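Local coordinates for protein uroporphyrinogen III cosynthase (HemD) (Helicobacter pylori, PDB 3P9Z) that probably cyclises the linear tetrapyrrole hydroxymethylbilane to uroporphyrinogen III, a step of porphyrin and haem biosynthesis, at residues A[22-31]-A[139-149]; A[167-177]-A[194-204]. All coordinates share one frame; numbering follows the deposited sequence.

Contact 1 (22-31 with 139-149) is an antiparallel strand pair bridging the two lobes of the chain, whereas contact 2 (167-177 with 194-204) lies wholly within one lobe and packs two neighbouring helices. Both are partly buried, but they cohere differently. Contact 1 buries about 1017 Å² and is carried by a ladder of backbone hydrogen bonds with aromatic and polar side chains on its faces; contact 2 buries about 525 Å² through apolar side chains. Their centres are about 19 Å apart, yet they touch: Ala175 of helix 170-179 packs on Leu146, and Ser171 on Asn144, so the helix of contact 2 abuts one end of the strand pair.

Contact 1: residues A[22-31]-A[139-149]; sequences ILNEFCYYPL and AVVYENKLKHL
The Phe26 ring carries the Asn144 amide over one face, the two planes 22° apart, with Asn144 OD1 offset toward the rim. With chi1 at -178°, the Asn144 amide swings over that ring; Asn144 CB lies 3.5 Å from Phe26 CE1. Tyr142 lies alongside Phe26 and points the same way; their rings meet obliquely, planes at 60°, with Phe26 CD1 3.5 Å from Tyr142 CD2. At the edge of the Tyr29 ring, in its plane, sits Glu143 OE1, which accepts a 2.6 Å hydrogen bond from Tyr29 OH through its anti lone pair. These groups decorate an antiparallel two-stranded connection between the lobes, characteristic of the uroporphyrinogen-III synthase fold. Its hydrogen-bonded pairs are Glu25 with Lys145 and Cys27 with Glu143, and Glu143 N reaches Cys27 O at 2.9 Å. Past the strand ends the pairing continues: Lys147 N donates to Leu23 O at 2.8 Å, and the extended Lys147 side chain brings NZ to Ile22 O, also at 2.8 Å, from above the carbonyl plane. Tyr142 is near a malonate ion, probably from the crystallisation liquor. On the face bearing Glu25, a water donates to Glu25 OE2 at 2.6 Å and accepts from His148 N.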
loop_
_atom_site.group_PDB
_atom_site.type_symbol
_atom_site.label_atom_id
_atom_site.label_comp_id
_atom_site.label_asym_id
_atom_site.label_seq_id
_atom_site.Cartn_x
_atom_site.Cartn_y
_atom_site.Cartn_z
ATOM N N ILE A 22 0.328 -0.609 -14.184
ATOM C CA ILE A 22 0.046 0.267 -13.042
ATOM C C ILE A 22 -1.360 0.794 -13.263
ATOM O O ILE A 22 -1.576 1.787 -13.984
ATOM C CB ILE A 22 1.076 1.430 -12.915
ATOM C CG1 ILE A 22 2.506 0.875 -12.800
ATOM C CG2 ILE A 22 0.730 2.382 -11.699
ATOM C CD1 ILE A 22 3.616 1.937 -13.051
ATOM N N LEU A 23 -2.323 0.117 -12.647
ATOM C CA LEU A 23 -3.725 0.378 -12.937
ATOM C C LEU A 23 -4.433 1.236 -11.894
ATOM O O LEU A 23 -5.593 1.609 -12.075
ATOM C CB LEU A 23 -4.462 -0.942 -13.082
ATOM C CG LEU A 23 -3.847 -1.940 -14.067
ATOM C CD1 LEU A 23 -4.616 -3.233 -13.978
ATOM C CD2 LEU A 23 -3.877 -1.371 -15.469
ATOM N N ASN A 24 -3.745 1.500 -10.787
ATOM C CA ASN A 24 -4.300 2.286 -9.685
ATOM C C ASN A 24 -3.474 3.540 -9.549
ATOM O O ASN A 24 -2.351 3.594 -10.050
ATOM C CB ASN A 24 -4.219 1.483 -8.388
ATOM C CG ASN A 24 -5.096 0.269 -8.417
ATOM O OD1 ASN A 24 -4.610 -0.865 -8.484
ATOM N ND2 ASN A 24 -6.397 0.492 -8.413
ATOM N N GLU A 25 -4.018 4.534 -8.862
ATOM C CA GLU A 25 -3.284 5.757 -8.576
ATOM C C GLU A 25 -3.690 6.309 -7.208
ATOM O O GLU A 25 -4.787 6.067 -6.722
ATOM C CB GLU A 25 -3.441 6.799 -9.704
ATOM C CG GLU A 25 -4.835 7.405 -9.835
ATOM C CD GLU A 25 -5.062 8.146 -11.158
ATOM O OE1 GLU A 25 -4.073 8.582 -11.795
ATOM O OE2 GLU A 25 -6.241 8.299 -11.560
ATOM N N PHE A 26 -2.766 7.015 -6.581
ATOM C CA PHE A 26 -2.988 7.576 -5.265
ATOM C C PHE A 26 -3.481 8.989 -5.379
ATOM O O PHE A 26 -2.970 9.779 -6.158
ATOM C CB PHE A 26 -1.721 7.475 -4.408
ATOM C CG PHE A 26 -1.421 6.078 -3.977
ATOM C CD1 PHE A 26 -2.152 5.484 -2.959
ATOM C CD2 PHE A 26 -0.448 5.329 -4.631
ATOM C CE1 PHE A 26 -1.898 4.159 -2.573
ATOM C CE2 PHE A 26 -0.191 4.015 -4.255
ATOM C CZ PHE A 26 -0.915 3.432 -3.225
ATOM N N CYS A 27 -4.536 9.270 -4.643
ATOM C CA CYS A 27 -5.070 10.618 -4.594
ATOM C C CYS A 27 -4.856 11.180 -3.190
ATOM O O CYS A 27 -5.095 10.514 -2.188
ATOM C CB CYS A 27 -6.534 10.642 -5.034
ATOM S SG CYS A 27 -6.768 10.020 -6.737
ATOM N N TYR A 28 -4.351 12.406 -3.137
ATOM C CA TYR A 28 -3.978 13.038 -1.871
ATOM C C TYR A 28 -4.999 14.055 -1.390
ATOM O O TYR A 28 -5.527 14.828 -2.195
ATOM C CB TYR A 28 -2.617 13.703 -1.987
ATOM C CG TYR A 28 -1.465 12.762 -2.223
ATOM C CD1 TYR A 28 -1.524 11.418 -1.837
ATOM C CD2 TYR A 28 -0.293 13.228 -2.794
ATOM C CE1 TYR A 28 -0.438 10.560 -2.048
ATOM C CE2 TYR A 28 0.790 12.387 -3.000
ATOM C CZ TYR A 28 0.712 11.065 -2.625
ATOM O OH TYR A 28 1.799 10.263 -2.847
ATOM N N TYR A 29 -5.280 14.026 -0.083
ATOM C CA TYR A 29 -6.207 14.950 0.562
ATOM C C TYR A 29 -5.483 15.749 1.638
ATOM O O TYR A 29 -4.813 15.176 2.502
ATOM C CB TYR A 29 -7.391 14.207 1.188
ATOM C CG TYR A 29 -8.101 13.276 0.241
ATOM C CD1 TYR A 29 -8.874 13.775 -0.812
ATOM C CD2 TYR A 29 -7.996 11.902 0.385
ATOM C CE1 TYR A 29 -9.524 12.918 -1.690
ATOM C CE2 TYR A 29 -8.644 11.037 -0.485
ATOM C CZ TYR A 29 -9.405 11.549 -1.514
ATOM O OH TYR A 29 -10.040 10.688 -2.380
ATOM N N PRO A 30 -5.600 17.083 1.583
ATOM C CA PRO A 30 -4.950 17.916 2.597
ATOM C C PRO A 30 -5.417 17.586 4.019
ATOM O O PRO A 30 -6.574 17.226 4.245
ATOM C CB PRO A 30 -5.375 19.344 2.201
ATOM C CG PRO A 30 -5.588 19.266 0.732
ATOM C CD PRO A 30 -6.250 17.905 0.541
ATOM N N LEU A 31 -4.500 17.694 4.963
ATOM C CA LEU A 31 -4.842 17.551 6.365
ATOM C C LEU A 31 -5.407 18.874 6.863
ATOM O O LEU A 31 -4.688 19.887 6.951
ATOM C CB LEU A 31 -3.614 17.121 7.167
ATOM C CG LEU A 31 -3.777 16.892 8.661
ATOM C CD1 LEU A 31 -4.619 15.640 8.933
ATOM C CD2 LEU A 31 -2.382 16.795 9.277
ATOM N N ALA A 139 -7.415 10.736 10.439
ATOM C CA ALA A 139 -7.647 11.600 9.283
ATOM C C ALA A 139 -7.217 10.873 8.020
ATOM O O ALA A 139 -6.092 10.383 7.923
ATOM C CB ALA A 139 -6.903 12.923 9.415
ATOM N N VAL A 140 -8.141 10.822 7.066
ATOM C CA VAL A 140 -7.929 10.285 5.737
ATOM C C VAL A 140 -7.058 11.251 4.908
ATOM O O VAL A 140 -7.475 12.364 4.586
ATOM C CB VAL A 140 -9.304 10.086 5.045
ATOM C CG1 VAL A 140 -9.139 9.724 3.560
ATOM C CG2 VAL A 140 -10.142 9.016 5.804
ATOM N N VAL A 141 -5.851 10.834 4.548
ATOM C CA VAL A 141 -4.987 11.718 3.757
ATOM C C VAL A 141 -4.702 11.180 2.357
ATOM O O VAL A 141 -4.058 11.850 1.541
ATOM C CB VAL A 141 -3.671 12.084 4.505
ATOM C CG1 VAL A 141 -4.004 12.826 5.844
ATOM C CG2 VAL A 141 -2.826 10.855 4.759
ATOM N N TYR A 142 -5.170 9.968 2.070
ATOM C CA TYR A 142 -5.012 9.440 0.712
ATOM C C TYR A 142 -6.022 8.355 0.388
ATOM O O TYR A 142 -6.645 7.782 1.284
ATOM C CB TYR A 142 -3.567 8.956 0.436
ATOM C CG TYR A 142 -3.261 7.594 1.007
ATOM C CD1 TYR A 142 -2.867 7.456 2.334
ATOM C CD2 TYR A 142 -3.382 6.434 0.231
ATOM C CE1 TYR A 142 -2.595 6.218 2.887
ATOM C CE2 TYR A 142 -3.110 5.161 0.790
ATOM C CZ TYR A 142 -2.709 5.080 2.116
ATOM O OH TYR A 142 -2.436 3.869 2.704
ATOM N N GLU A 143 -6.168 8.103 -0.915
ATOM C CA GLU A 143 -6.995 7.024 -1.421
ATOM C C GLU A 143 -6.285 6.364 -2.598
ATOM O O GLU A 143 -5.681 7.046 -3.440
ATOM C CB GLU A 143 -8.356 7.560 -1.851
ATOM C CG GLU A 143 -9.361 6.471 -2.158
ATOM C CD GLU A 143 -10.700 7.005 -2.640
ATOM O OE1 GLU A 143 -10.837 8.230 -2.843
ATOM O OE2 GLU A 143 -11.627 6.185 -2.816
ATOM N N ASN A 144 -6.329 5.035 -2.626
ATOM C CA ASN A 144 -5.784 4.262 -3.727
ATOM C C ASN A 144 -6.952 3.960 -4.646
ATOM O O ASN A 144 -7.871 3.227 -4.277
ATOM C CB ASN A 144 -5.118 2.975 -3.218
ATOM C CG ASN A 144 -4.485 2.159 -4.338
ATOM O OD1 ASN A 144 -4.019 2.702 -5.345
ATOM N ND2 ASN A 144 -4.457 0.837 -4.157
ATOM N N LYS A 145 -6.915 4.552 -5.833
ATOM C CA LYS A 145 -8.071 4.632 -6.711
ATOM C C LYS A 145 -7.780 4.021 -8.089
ATOM O O LYS A 145 -6.676 4.177 -8.622
ATOM C CB LYS A 145 -8.397 6.116 -6.908
ATOM C CG LYS A 145 -9.847 6.436 -7.078
ATOM C CD LYS A 145 -10.063 7.937 -6.880
ATOM C CE LYS A 145 -11.466 8.357 -7.299
ATOM N NZ LYS A 145 -11.568 8.428 -8.786
ATOM N N LEU A 146 -8.792 3.384 -8.674
ATOM C CA LEU A 146 -8.712 2.844 -10.036
ATOM C C LEU A 146 -8.455 3.933 -11.082
ATOM O O LEU A 146 -9.160 4.927 -11.108
ATOM C CB LEU A 146 -10.009 2.105 -10.395
ATOM C CG LEU A 146 -10.035 1.487 -11.800
ATOM C CD1 LEU A 146 -9.060 0.313 -11.885
ATOM C CD2 LEU A 146 -11.446 1.058 -12.230
ATOM N N LYS A 147 -7.461 3.734 -11.944
ATOM C CA LYS A 147 -7.235 4.656 -13.072
ATOM C C LYS A 147 -8.379 4.598 -14.081
ATOM O O LYS A 147 -9.029 3.562 -14.249
ATOM C CB LYS A 147 -5.935 4.345 -13.814
ATOM C CG LYS A 147 -4.685 4.673 -13.069
ATOM C CD LYS A 147 -3.462 4.429 -13.952
ATOM C CE LYS A 147 -2.203 4.824 -13.219
ATOM N NZ LYS A 147 -0.998 4.534 -14.049
ATOM N N HIS A 148 -8.623 5.725 -14.740
ATOM C CA HIS A 148 -9.593 5.800 -15.825
ATOM C C HIS A 148 -8.768 5.689 -17.085
ATOM O O HIS A 148 -8.176 6.674 -17.509
ATOM C CB HIS A 148 -10.304 7.164 -15.807
ATOM C CG HIS A 148 -11.357 7.299 -14.750
ATOM N ND1 HIS A 148 -11.348 6.566 -13.581
ATOM C CD2 HIS A 148 -12.446 8.101 -14.679
ATOM C CE1 HIS A 148 -12.391 6.903 -12.842
ATOM N NE2 HIS A 148 -13.071 7.837 -13.485
ATOM N N LEU A 149 -8.696 4.497 -17.669
ATOM C CA LEU A 149 -7.877 4.286 -18.865
ATOM C C LEU A 149 -8.681 4.368 -20.151
ATOM O O LEU A 149 -9.785 3.807 -20.250
ATOM C CB LEU A 149 -7.144 2.939 -18.819
ATOM C CG LEU A 149 -6.300 2.621 -17.581
ATOM C CD1 LEU A 149 -6.089 1.132 -17.498
ATOM C CD2 LEU A 149 -4.975 3.380 -17.599
HETATM O O HOH W 1 -7.227 8.131 -13.920
#

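Contact 2: residues A[167-177]-A[194-204]; sequences FTAISHAKAFL and TTALYLQEQGI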
loop_
_atom_site.group_PDB
_atom_site.type_symbol
_atom_site.label_atom_id
_atom_site.label_comp_id
_atom_site.label_asym_id
_atom_site.label_seq_id
_atom_site.Cartn_x
_atom_site.Cartn_y
_atom_site.Cartn_z
ATOM N N PHE A 167 0.545 -10.464 -9.043
ATOM C CA PHE A 167 -0.307 -9.536 -8.288
ATOM C C PHE A 167 0.271 -9.264 -6.907
ATOM O O PHE A 167 0.441 -10.193 -6.105
ATOM C CB PHE A 167 -1.739 -10.075 -8.192
ATOM C CG PHE A 167 -2.393 -10.288 -9.541
ATOM C CD1 PHE A 167 -3.011 -9.217 -10.210
ATOM C CD2 PHE A 167 -2.403 -11.544 -10.133
ATOM C CE1 PHE A 167 -3.617 -9.404 -11.470
ATOM C CE2 PHE A 167 -3.013 -11.752 -11.391
ATOM C CZ PHE A 167 -3.622 -10.666 -12.062
ATOM N N THR A 168 0.546 -7.989 -6.626
ATOM C CA THR A 168 1.260 -7.611 -5.406
ATOM C C THR A 168 0.350 -7.095 -4.296
ATOM O O THR A 168 0.824 -6.812 -3.207
ATOM C CB THR A 168 2.363 -6.568 -5.694
ATOM O OG1 THR A 168 1.758 -5.365 -6.188
ATOM C CG2 THR A 168 3.334 -7.103 -6.746
ATOM N N ALA A 169 -0.947 -6.982 -4.581
ATOM C CA ALA A 169 -1.956 -6.561 -3.599
ATOM C C ALA A 169 -3.336 -6.826 -4.185
ATOM O O ALA A 169 -3.465 -7.009 -5.393
ATOM C CB ALA A 169 -1.805 -5.068 -3.258
ATOM N N ILE A 170 -4.352 -6.866 -3.330
ATOM C CA ILE A 170 -5.739 -7.022 -3.765
ATOM C C ILE A 170 -6.174 -5.910 -4.731
ATOM O O ILE A 170 -6.814 -6.181 -5.751
ATOM C CB ILE A 170 -6.732 -7.095 -2.557
ATOM C CG1 ILE A 170 -6.536 -8.402 -1.773
ATOM C CG2 ILE A 170 -8.209 -6.937 -3.028
ATOM C CD1 ILE A 170 -7.286 -8.448 -0.438
ATOM N N SER A 171 -5.841 -4.667 -4.414
ATOM C CA SER A 171 -6.256 -3.536 -5.256
ATOM C C SER A 171 -5.829 -3.763 -6.716
ATOM O O SER A 171 -6.577 -3.457 -7.657
ATOM C CB SER A 171 -5.639 -2.241 -4.726
ATOM O OG SER A 171 -4.216 -2.308 -4.815
ATOM N N HIS A 172 -4.641 -4.332 -6.899
ATOM C CA HIS A 172 -4.118 -4.623 -8.226
ATOM C C HIS A 172 -4.853 -5.747 -8.966
ATOM O O HIS A 172 -5.120 -5.639 -10.167
ATOM C CB HIS A 172 -2.619 -4.918 -8.127
ATOM C CG HIS A 172 -1.835 -3.750 -7.627
ATOM N ND1 HIS A 172 -0.920 -3.842 -6.599
ATOM C CD2 HIS A 172 -1.864 -2.448 -7.993
ATOM C CE1 HIS A 172 -0.411 -2.645 -6.361
ATOM N NE2 HIS A 172 -0.962 -1.785 -7.200
ATOM N N ALA A 173 -5.181 -6.820 -8.245
ATOM C CA ALA A 173 -6.026 -7.878 -8.775
ATOM C C ALA A 173 -7.399 -7.334 -9.180
ATOM O O ALA A 173 -7.883 -7.593 -10.283
ATOM C CB ALA A 173 -6.176 -8.996 -7.752
ATOM N N LYS A 174 -8.011 -6.572 -8.282
ATOM C CA LYS A 174 -9.307 -5.954 -8.534
ATOM C C LYS A 174 -9.291 -5.085 -9.806
ATOM O O LYS A 174 -10.166 -5.214 -10.664
ATOM C CB LYS A 174 -9.738 -5.137 -7.304
ATOM C CG LYS A 174 -11.170 -4.637 -7.352
ATOM C CD LYS A 174 -11.619 -4.129 -5.971
ATOM C CE LYS A 174 -13.046 -3.574 -6.032
ATOM N NZ LYS A 174 -13.088 -2.186 -6.629
ATOM N N ALA A 175 -8.295 -4.210 -9.913
ATOM C CA ALA A 175 -8.183 -3.308 -11.050
ATOM C C ALA A 175 -7.945 -4.096 -12.342
ATOM O O ALA A 175 -8.494 -3.769 -13.396
ATOM C CB ALA A 175 -7.059 -2.310 -10.823
ATOM N N PHE A 176 -7.119 -5.133 -12.259
ATOM C CA PHE A 176 -6.873 -5.944 -13.436
ATOM C C PHE A 176 -8.182 -6.526 -13.951
ATOM O O PHE A 176 -8.493 -6.407 -15.145
ATOM C CB PHE A 176 -5.875 -7.055 -13.152
ATOM C CG PHE A 176 -5.535 -7.872 -14.356
ATOM C CD1 PHE A 176 -6.258 -9.031 -14.654
ATOM C CD2 PHE A 176 -4.505 -7.484 -15.203
ATOM C CE1 PHE A 176 -5.956 -9.809 -15.782
ATOM C CE2 PHE A 176 -4.194 -8.254 -16.339
ATOM C CZ PHE A 176 -4.924 -9.424 -16.621
ATOM N N LEU A 177 -8.947 -7.137 -13.050
ATOM C CA LEU A 177 -10.184 -7.822 -13.435
ATOM C C LEU A 177 -11.247 -6.837 -13.893
ATOM O O LEU A 177 -12.074 -7.176 -14.708
ATOM C CB LEU A 177 -10.709 -8.708 -12.307
ATOM C CG LEU A 177 -9.818 -9.925 -12.005
ATOM C CD1 LEU A 177 -10.347 -10.692 -10.795
ATOM C CD2 LEU A 177 -9.701 -10.842 -13.235
ATOM N N THR A 194 -3.587 -13.262 1.236
ATOM C CA THR A 194 -4.707 -12.332 1.176
ATOM C C THR A 194 -5.029 -12.009 -0.283
ATOM O O THR A 194 -6.194 -11.995 -0.683
ATOM C CB THR A 194 -4.485 -11.043 1.997
ATOM O OG1 THR A 194 -3.377 -10.334 1.460
ATOM C CG2 THR A 194 -4.205 -11.366 3.452
ATOM N N THR A 195 -3.992 -11.794 -1.084
ATOM C CA THR A 195 -4.158 -11.584 -2.535
ATOM C C THR A 195 -4.704 -12.852 -3.203
ATOM O O THR A 195 -5.689 -12.803 -3.949
ATOM C CB THR A 195 -2.828 -11.203 -3.185
ATOM O OG1 THR A 195 -2.452 -9.894 -2.728
ATOM C CG2 THR A 195 -2.942 -11.215 -4.743
ATOM N N ALA A 196 -4.074 -13.980 -2.897
ATOM C CA ALA A 196 -4.450 -15.256 -3.489
ATOM C C ALA A 196 -5.891 -15.646 -3.174
ATOM O O ALA A 196 -6.597 -16.141 -4.046
ATOM C CB ALA A 196 -3.483 -16.342 -3.051
ATOM N N LEU A 197 -6.322 -15.413 -1.935
ATOM C CA LEU A 197 -7.667 -15.810 -1.521
ATOM C C LEU A 197 -8.739 -14.880 -2.093
ATOM O O LEU A 197 -9.882 -15.295 -2.339
ATOM C CB LEU A 197 -7.761 -15.937 0.012
ATOM C CG LEU A 197 -6.920 -17.092 0.593
ATOM C CD1 LEU A 197 -6.881 -17.076 2.126
ATOM C CD2 LEU A 197 -7.444 -18.431 0.104
ATOM N N TYR A 198 -8.357 -13.630 -2.332
ATOM C CA TYR A 198 -9.227 -12.720 -3.077
ATOM C C TYR A 198 -9.415 -13.227 -4.512
ATOM O O TYR A 198 -10.546 -13.364 -4.990
ATOM C CB TYR A 198 -8.674 -11.295 -3.087
ATOM C CG TYR A 198 -9.446 -10.445 -4.059
ATOM C CD1 TYR A 198 -10.675 -9.890 -3.694
ATOM C CD2 TYR A 198 -8.990 -10.264 -5.364
ATOM C CE1 TYR A 198 -11.422 -9.128 -4.605
ATOM C CE2 TYR A 198 -9.738 -9.509 -6.295
ATOM C CZ TYR A 198 -10.939 -8.949 -5.899
ATOM O OH TYR A 198 -11.670 -8.209 -6.787
ATOM N N LEU A 199 -8.308 -13.509 -5.199
ATOM C CA LEU A 199 -8.374 -14.109 -6.536
ATOM C C LEU A 199 -9.219 -15.394 -6.588
ATOM O O LEU A 199 -10.014 -15.602 -7.504
ATOM C CB LEU A 199 -6.966 -14.382 -7.089
ATOM C CG LEU A 199 -6.203 -13.123 -7.529
ATOM C CD1 LEU A 199 -4.743 -13.447 -7.826
ATOM C CD2 LEU A 199 -6.861 -12.485 -8.743
ATOM N N GLN A 200 -9.032 -16.257 -5.599
ATOM C CA GLN A 200 -9.773 -17.521 -5.551
ATOM C C GLN A 200 -11.290 -17.287 -5.367
ATOM O O GLN A 200 -12.110 -18.025 -5.920
ATOM C CB GLN A 200 -9.197 -18.372 -4.426
ATOM C CG GLN A 200 -9.879 -19.698 -4.202
ATOM C CD GLN A 200 -9.198 -20.484 -3.100
ATOM O OE1 GLN A 200 -7.974 -20.695 -3.122
ATOM N NE2 GLN A 200 -9.982 -20.912 -2.123
ATOM N N GLU A 201 -11.651 -16.249 -4.606
ATOM C CA GLU A 201 -13.045 -15.824 -4.460
ATOM C C GLU A 201 -13.613 -15.473 -5.838
ATOM O O GLU A 201 -14.786 -15.724 -6.121
ATOM C CB GLU A 201 -13.135 -14.624 -3.489
ATOM C CG GLU A 201 -14.519 -13.927 -3.412
ATOM C CD GLU A 201 -14.527 -12.674 -2.518
ATOM O OE1 GLU A 201 -13.453 -12.282 -2.000
ATOM O OE2 GLU A 201 -15.614 -12.076 -2.335
ATOM N N GLN A 202 -12.755 -14.914 -6.698
ATOM C CA GLN A 202 -13.142 -14.542 -8.054
ATOM C C GLN A 202 -13.081 -15.743 -9.006
ATOM O O GLN A 202 -13.282 -15.594 -10.200
ATOM C CB GLN A 202 -12.255 -13.400 -8.586
ATOM C CG GLN A 202 -12.156 -12.139 -7.683
ATOM C CD GLN A 202 -13.510 -11.606 -7.202
ATOM O OE1 GLN A 202 -13.761 -11.524 -6.005
ATOM N NE2 GLN A 202 -14.375 -11.235 -8.133
ATOM N N GLY A 203 -12.773 -16.927 -8.489
ATOM C CA GLY A 203 -12.629 -18.113 -9.346
ATOM C C GLY A 203 -11.276 -18.257 -10.023
ATOM O O GLY A 203 -11.118 -19.046 -10.958
ATOM N N ILE A 204 -10.288 -17.508 -9.548
ATOM C CA ILE A 204 -8.972 -17.528 -10.172
ATOM C C ILE A 204 -7.890 -18.169 -9.304
ATOM O O ILE A 204 -7.567 -17.667 -8.231
ATOM C CB ILE A 204 -8.555 -16.129 -10.621
ATOM C CG1 ILE A 204 -9.495 -15.663 -11.748
ATOM C CG2 ILE A 204 -7.115 -16.128 -11.116
ATOM C CD1 ILE A 204 -9.695 -14.180 -11.803
#
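Ile170 lays its CG2 methyl over one face of the Tyr198 ring, a CH-pi contact 3.9 Å from CG2 to the ring centroid and 14° off the ring normal. The opposite face of the ring is covered by Gln202 CG from its own segment, so the ring is held between an aliphatic group on each side. With chi1 at 170°, Tyr198 swings its ring away from its own backbone N and at a slant across to helix 170-177: Ala173 CB lies obliquely to it, and the hydroxyl OH ends 3.7 Å from Lys174 CG, against the aliphatic part of that lysine. The axes of helices 170-177 and 194-201 approach to 9.4 Å with 29° between their directions, near-parallel neighbours on the same side of the sheet. Strand 164-167, helix 170-179 and strand 187-190 form a beta-alpha-beta unit, and helix 193-201 follows to lead on to strand 206-208, as expected of an alpha/beta lobe of this family. Nearer the sheet, Leu199 spreads its two methyls: CD2 rests on Ala173 CB at 3.7 Å, while CD1 meets Phe167 CD2 at 3.8 Å, the two side chains crossing at about a right angle. At the narrow end, Thr195 CG2 lies 3.8 Å from Phe167 CB, at the end of strand 164-167, and Thr195 OG1 turns toward the Ala169 backbone at the N-cap of helix 170-177. The CA atoms of Ile170 and Thr195 are 5.0 Å apart, those of Leu177 and Gln202 farther, and Leu177 and Ile204 span the wider end. There the two meet tip to tip, Leu177 CD2 being 3.6 Å from Ile204 CD1. The Schellman motif at Gly203, whose phi is positive, turns the chain out of its helix and leads into Ile204, which shares Phe182 with Leu177 as a further neighbour.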